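Local coordinates for protein alanine dehydrogenase (Archaeoglobus fulgidus, PDB 1OMO) that catalyses the NAD(+)-dependent oxidative deamination of L-alanine to pyruvate and the reverse reductive amination, working as a homodimer, at residues L44-K48 against G49-A53; L4-T7 against Q8-E12. All coordinates share one frame; numbering follows the deposited sequence.

Interaction 1: residues L44-K48 against G49-A53; sequences LEFEK and GDLRA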
loop_
_atom_site.group_PDB
_atom_site.type_symbol
_atom_site.label_atom_id
_atom_site.label_comp_id
_atom_site.label_asym_id
_atom_site.label_seq_id
_atom_site.Cartn_x
_atom_site.Cartn_y
_atom_site.Cartn_z
ATOM N N LEU A 44 -4.062 -6.663 -5.228
ATOM C CA LEU A 44 -3.994 -7.937 -4.557
ATOM C C LEU A 44 -5.273 -8.533 -5.123
ATOM O O LEU A 44 -6.369 -8.142 -4.711
ATOM C CB LEU A 44 -4.122 -7.740 -3.057
ATOM C CG LEU A 44 -3.272 -8.618 -2.143
ATOM C CD1 LEU A 44 -1.879 -8.780 -2.741
ATOM C CD2 LEU A 44 -3.224 -7.987 -0.742
ATOM N N GLU A 45 -5.160 -9.441 -6.087
ATOM C CA GLU A 45 -6.357 -10.027 -6.687
ATOM C C GLU A 45 -6.861 -11.218 -5.913
ATOM O O GLU A 45 -6.075 -12.050 -5.467
ATOM C CB GLU A 45 -6.079 -10.432 -8.124
ATOM C CG GLU A 45 -5.754 -9.256 -9.008
ATOM C CD GLU A 45 -6.897 -8.257 -9.037
ATOM O OE1 GLU A 45 -8.068 -8.688 -9.031
ATOM O OE2 GLU A 45 -6.643 -7.039 -9.073
ATOM N N PHE A 46 -8.173 -11.294 -5.728
ATOM C CA PHE A 46 -8.777 -12.413 -5.016
ATOM C C PHE A 46 -9.722 -13.087 -6.016
ATOM O O PHE A 46 -9.894 -12.592 -7.135
ATOM C CB PHE A 46 -9.573 -11.920 -3.798
ATOM C CG PHE A 46 -8.782 -11.053 -2.861
ATOM C CD1 PHE A 46 -9.245 -9.792 -2.518
ATOM C CD2 PHE A 46 -7.542 -11.476 -2.356
ATOM C CE1 PHE A 46 -8.492 -8.963 -1.694
ATOM C CE2 PHE A 46 -6.779 -10.654 -1.536
ATOM C CZ PHE A 46 -7.250 -9.400 -1.203
ATOM N N GLU A 47 -10.328 -14.216 -5.626
ATOM C CA GLU A 47 -11.219 -14.868 -6.577
ATOM C C GLU A 47 -12.573 -14.167 -6.628
ATOM O O GLU A 47 -13.136 -14.009 -7.697
ATOM C CB GLU A 47 -11.412 -16.339 -6.200
ATOM C CG GLU A 47 -11.790 -17.234 -7.370
ATOM C CD GLU A 47 -11.782 -18.705 -7.003
ATOM O OE1 GLU A 47 -12.878 -19.290 -6.862
ATOM O OE2 GLU A 47 -10.682 -19.277 -6.855
ATOM N N LYS A 48 -13.022 -13.696 -5.466
ATOM C CA LYS A 48 -14.277 -12.971 -5.342
ATOM C C LYS A 48 -14.130 -11.430 -5.381
ATOM O O LYS A 48 -15.036 -10.726 -4.954
ATOM C CB LYS A 48 -14.949 -13.339 -4.027
ATOM C CG LYS A 48 -15.523 -14.721 -3.934
ATOM C CD LYS A 48 -16.125 -14.881 -2.551
ATOM C CE LYS A 48 -17.148 -16.003 -2.480
ATOM N NZ LYS A 48 -17.796 -16.012 -1.124
ATOM N N GLY A 49 -13.016 -10.904 -5.883
ATOM C CA GLY A 49 -12.822 -9.459 -5.897
ATOM C C GLY A 49 -11.368 -9.099 -5.668
ATOM O O GLY A 49 -10.486 -9.926 -5.934
ATOM N N ASP A 50 -11.099 -7.880 -5.182
ATOM C CA ASP A 50 -9.722 -7.421 -4.924
ATOM C C ASP A 50 -9.549 -6.251 -3.930
ATOM O O ASP A 50 -10.503 -5.693 -3.431
ATOM C CB ASP A 50 -9.040 -7.049 -6.233
ATOM C CG ASP A 50 -9.423 -5.657 -6.722
ATOM O OD1 ASP A 50 -10.249 -5.002 -6.078
ATOM O OD2 ASP A 50 -8.906 -5.197 -7.752
ATOM N N LEU A 51 -8.293 -5.915 -3.656
ATOM C CA LEU A 51 -7.905 -4.818 -2.765
ATOM C C LEU A 51 -6.788 -4.050 -3.492
ATOM O O LEU A 51 -5.988 -4.642 -4.224
ATOM C CB LEU A 51 -7.402 -5.356 -1.419
ATOM C CG LEU A 51 -8.518 -5.473 -0.379
ATOM C CD1 LEU A 51 -8.166 -6.463 0.714
ATOM C CD2 LEU A 51 -8.795 -4.104 0.195
ATOM N N ARG A 52 -6.762 -2.737 -3.304
ATOM C CA ARG A 52 -5.781 -1.878 -3.954
ATOM C C ARG A 52 -5.195 -0.909 -2.960
ATOM O O ARG A 52 -5.923 -0.368 -2.142
ATOM C CB ARG A 52 -6.441 -1.057 -5.055
ATOM C CG ARG A 52 -7.101 -1.908 -6.072
ATOM C CD ARG A 52 -7.954 -1.097 -7.030
ATOM N NE ARG A 52 -8.866 -1.990 -7.730
ATOM C CZ ARG A 52 -9.771 -1.607 -8.616
ATOM N NH1 ARG A 52 -10.552 -2.514 -9.190
ATOM N NH2 ARG A 52 -9.891 -0.325 -8.929
ATOM N N ALA A 53 -3.887 -0.683 -3.059
ATOM C CA ALA A 53 -3.165 0.254 -2.201
ATOM C C ALA A 53 -2.872 1.465 -3.074
ATOM O O ALA A 53 -2.305 1.334 -4.174
ATOM C CB ALA A 53 -1.883 -0.363 -1.742
#
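The shortest sound polar bond across this beta hairpin runs from F46 N to G49 O, 2.7 Å long; the donor lies in the carbonyl plane, though the N-H...O angle is only 140°. Behind it, L44 and L51 form an antiparallel hydrogen-bonded pair, L44 N meeting L51 O at 3.0 Å and L51 N returning to L44 O at 3.1 Å. The chain turns at E47 and K48 and comes back through G49, whose positive phi would press any CB against K48 O. With CG beside its own backbone N (chi1 -54°), F46 swings its ring back over L44 O, which sits 3.7 Å above one face, while CD1 of L51 meets the ring edge at CE1, 3.5 Å away. On the sheet face opposite L44 and L51 the side chains of E45 and D50 lie side by side, with their carboxylate planes 56° apart and E45 OE2 3.2 Å from D50 OD2. The same OD2 takes R52 NE on its syn side, a salt bridge that probably offsets the like charges. Strand 61-69 flanks strand 50-58, its W66 touching both L44 and L51, and H57 of the second subunit meets the F46 ring edge-to-face.

Interaction 2: residues L4-T7 against Q8-E12; sequences LILT and QEEVE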
loop_
_atom_site.group_PDB
_atom_site.type_symbol
_atom_site.label_atom_id
_atom_site.label_comp_id
_atom_site.label_asym_id
_atom_site.label_seq_id
_atom_site.Cartn_x
_atom_site.Cartn_y
_atom_site.Cartn_z
ATOM N N LEU A 4 -6.245 10.239 15.152
ATOM C CA LEU A 4 -7.668 10.577 15.043
ATOM C C LEU A 4 -8.377 9.492 14.204
ATOM O O LEU A 4 -7.842 9.043 13.187
ATOM C CB LEU A 4 -7.799 11.953 14.372
ATOM C CG LEU A 4 -9.138 12.640 14.195
ATOM C CD1 LEU A 4 -9.619 13.120 15.533
ATOM C CD2 LEU A 4 -9.010 13.780 13.208
ATOM N N ILE A 5 -9.546 9.045 14.658
ATOM C CA ILE A 5 -10.335 8.032 13.944
ATOM C C ILE A 5 -11.588 8.718 13.406
ATOM O O ILE A 5 -12.333 9.325 14.176
ATOM C CB ILE A 5 -10.729 6.858 14.889
ATOM C CG1 ILE A 5 -9.452 6.201 15.442
ATOM C CG2 ILE A 5 -11.511 5.783 14.131
ATOM C CD1 ILE A 5 -8.471 5.738 14.352
ATOM N N LEU A 6 -11.793 8.661 12.088
ATOM C CA LEU A 6 -12.963 9.292 11.471
ATOM C C LEU A 6 -13.843 8.311 10.713
ATOM O O LEU A 6 -13.389 7.553 9.832
ATOM C CB LEU A 6 -12.548 10.420 10.538
ATOM C CG LEU A 6 -12.012 11.714 11.156
ATOM C CD1 LEU A 6 -11.642 12.640 10.028
ATOM C CD2 LEU A 6 -13.036 12.388 12.065
ATOM N N THR A 7 -15.111 8.333 11.089
ATOM C CA THR A 7 -16.140 7.481 10.520
ATOM C C THR A 7 -16.718 8.061 9.220
ATOM O O THR A 7 -16.576 9.257 8.953
ATOM C CB THR A 7 -17.305 7.364 11.481
ATOM O OG1 THR A 7 -18.006 8.595 11.505
ATOM C CG2 THR A 7 -16.824 7.215 12.858
ATOM N N GLN A 8 -17.411 7.238 8.435
ATOM C CA GLN A 8 -17.983 7.760 7.205
ATOM C C GLN A 8 -18.953 8.906 7.495
ATOM O O GLN A 8 -18.905 9.948 6.835
ATOM C CB GLN A 8 -18.702 6.669 6.424
ATOM C CG GLN A 8 -19.228 7.151 5.079
ATOM C CD GLN A 8 -20.065 6.111 4.386
ATOM O OE1 GLN A 8 -19.927 4.910 4.648
ATOM N NE2 GLN A 8 -20.938 6.558 3.487
ATOM N N GLU A 9 -19.820 8.725 8.484
ATOM C CA GLU A 9 -20.781 9.759 8.845
ATOM C C GLU A 9 -20.040 11.042 9.203
ATOM O O GLU A 9 -20.446 12.124 8.795
ATOM C CB GLU A 9 -21.662 9.296 10.018
ATOM C CG GLU A 9 -22.727 10.303 10.464
ATOM C CD GLU A 9 -24.009 9.653 11.041
ATOM O OE1 GLU A 9 -23.915 8.796 11.961
ATOM O OE2 GLU A 9 -25.118 10.019 10.567
ATOM N N GLU A 10 -18.940 10.929 9.942
ATOM C CA GLU A 10 -18.170 12.110 10.328
ATOM C C GLU A 10 -17.533 12.741 9.108
ATOM O O GLU A 10 -17.724 13.939 8.872
ATOM C CB GLU A 10 -17.083 11.767 11.367
ATOM C CG GLU A 10 -17.654 11.513 12.772
ATOM C CD GLU A 10 -16.713 10.754 13.708
ATOM O OE1 GLU A 10 -16.945 10.784 14.937
ATOM O OE2 GLU A 10 -15.749 10.127 13.230
ATOM N N VAL A 11 -16.800 11.945 8.321
ATOM C CA VAL A 11 -16.147 12.486 7.133
ATOM C C VAL A 11 -17.123 13.234 6.206
ATOM O O VAL A 11 -16.764 14.291 5.692
ATOM C CB VAL A 11 -15.415 11.389 6.349
ATOM C CG1 VAL A 11 -14.854 11.942 5.022
ATOM C CG2 VAL A 11 -14.301 10.845 7.203
ATOM N N GLU A 12 -18.344 12.703 6.035
ATOM C CA GLU A 12 -19.377 13.314 5.192
ATOM C C GLU A 12 -19.690 14.740 5.587
ATOM O O GLU A 12 -20.042 15.561 4.744
ATOM C CB GLU A 12 -20.676 12.481 5.208
ATOM C CG GLU A 12 -20.506 11.140 4.472
ATOM C CD GLU A 12 -21.799 10.379 4.244
ATOM O OE1 GLU A 12 -22.886 10.936 4.493
ATOM O OE2 GLU A 12 -21.712 9.219 3.788
#
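A capping box starts helix 8-12 one residue after strand 3-6, with T7 as N-cap and E10 as its partner, and the two residues exchange bonds in both directions. E10 N donates to T7 OG1 at 3.0 Å, while T7 N donates to E10 OE2 at 2.9 Å and almost straight, 175° at the hydrogen. That second donor reaches OE2 on its anti side, 27° out of the carboxylate plane. The T7 torsion (chi1 72°) sets OG1 between the backbone N and the carbonyl carbon, over the first helical turn, and puts CG2 beside the backbone N, where it comes 3.1 Å from E10 OE2. Extended beyond CG, the E10 side chain crosses that of T7 obliquely and brings the carboxylate back to the strand end, where L6 CD2 lies 3.7 Å from OE2. Without the carboxylate, as with an alanine at this position, T7 N is likely to lose its acceptor, and the box its second bond. The strand and helix axes are perpendicular, and L6 and V11 touch each other across this bend, both also touching V304 on helix 294-311. V11 CG2 packs 3.8 Å from L6 CB, and V11 N closes the first helical turn on T7 O at 2.8 Å.

In the fold
From the N terminus, interaction 2 comes first, where strand 3-6 passes through T7 into helix 8-12; interaction 1 follows after helix 17-32, at the turn between strands 42-45 and 50-58. Each joins adjoining segments, so the two lie in series, neither nested nor crossed, with centres 25 Å apart and nearest atoms about 15 Å apart. Both reach one mixed sheet: within the chain, strand 42-45 is an outermost strand, whereas strand 3-6 lies between 95-100 and 315-317 toward the other end. Both also touch the second subunit, through A62 of that subunit at F46 and K318 of that subunit at T7, consistent with the homodimer.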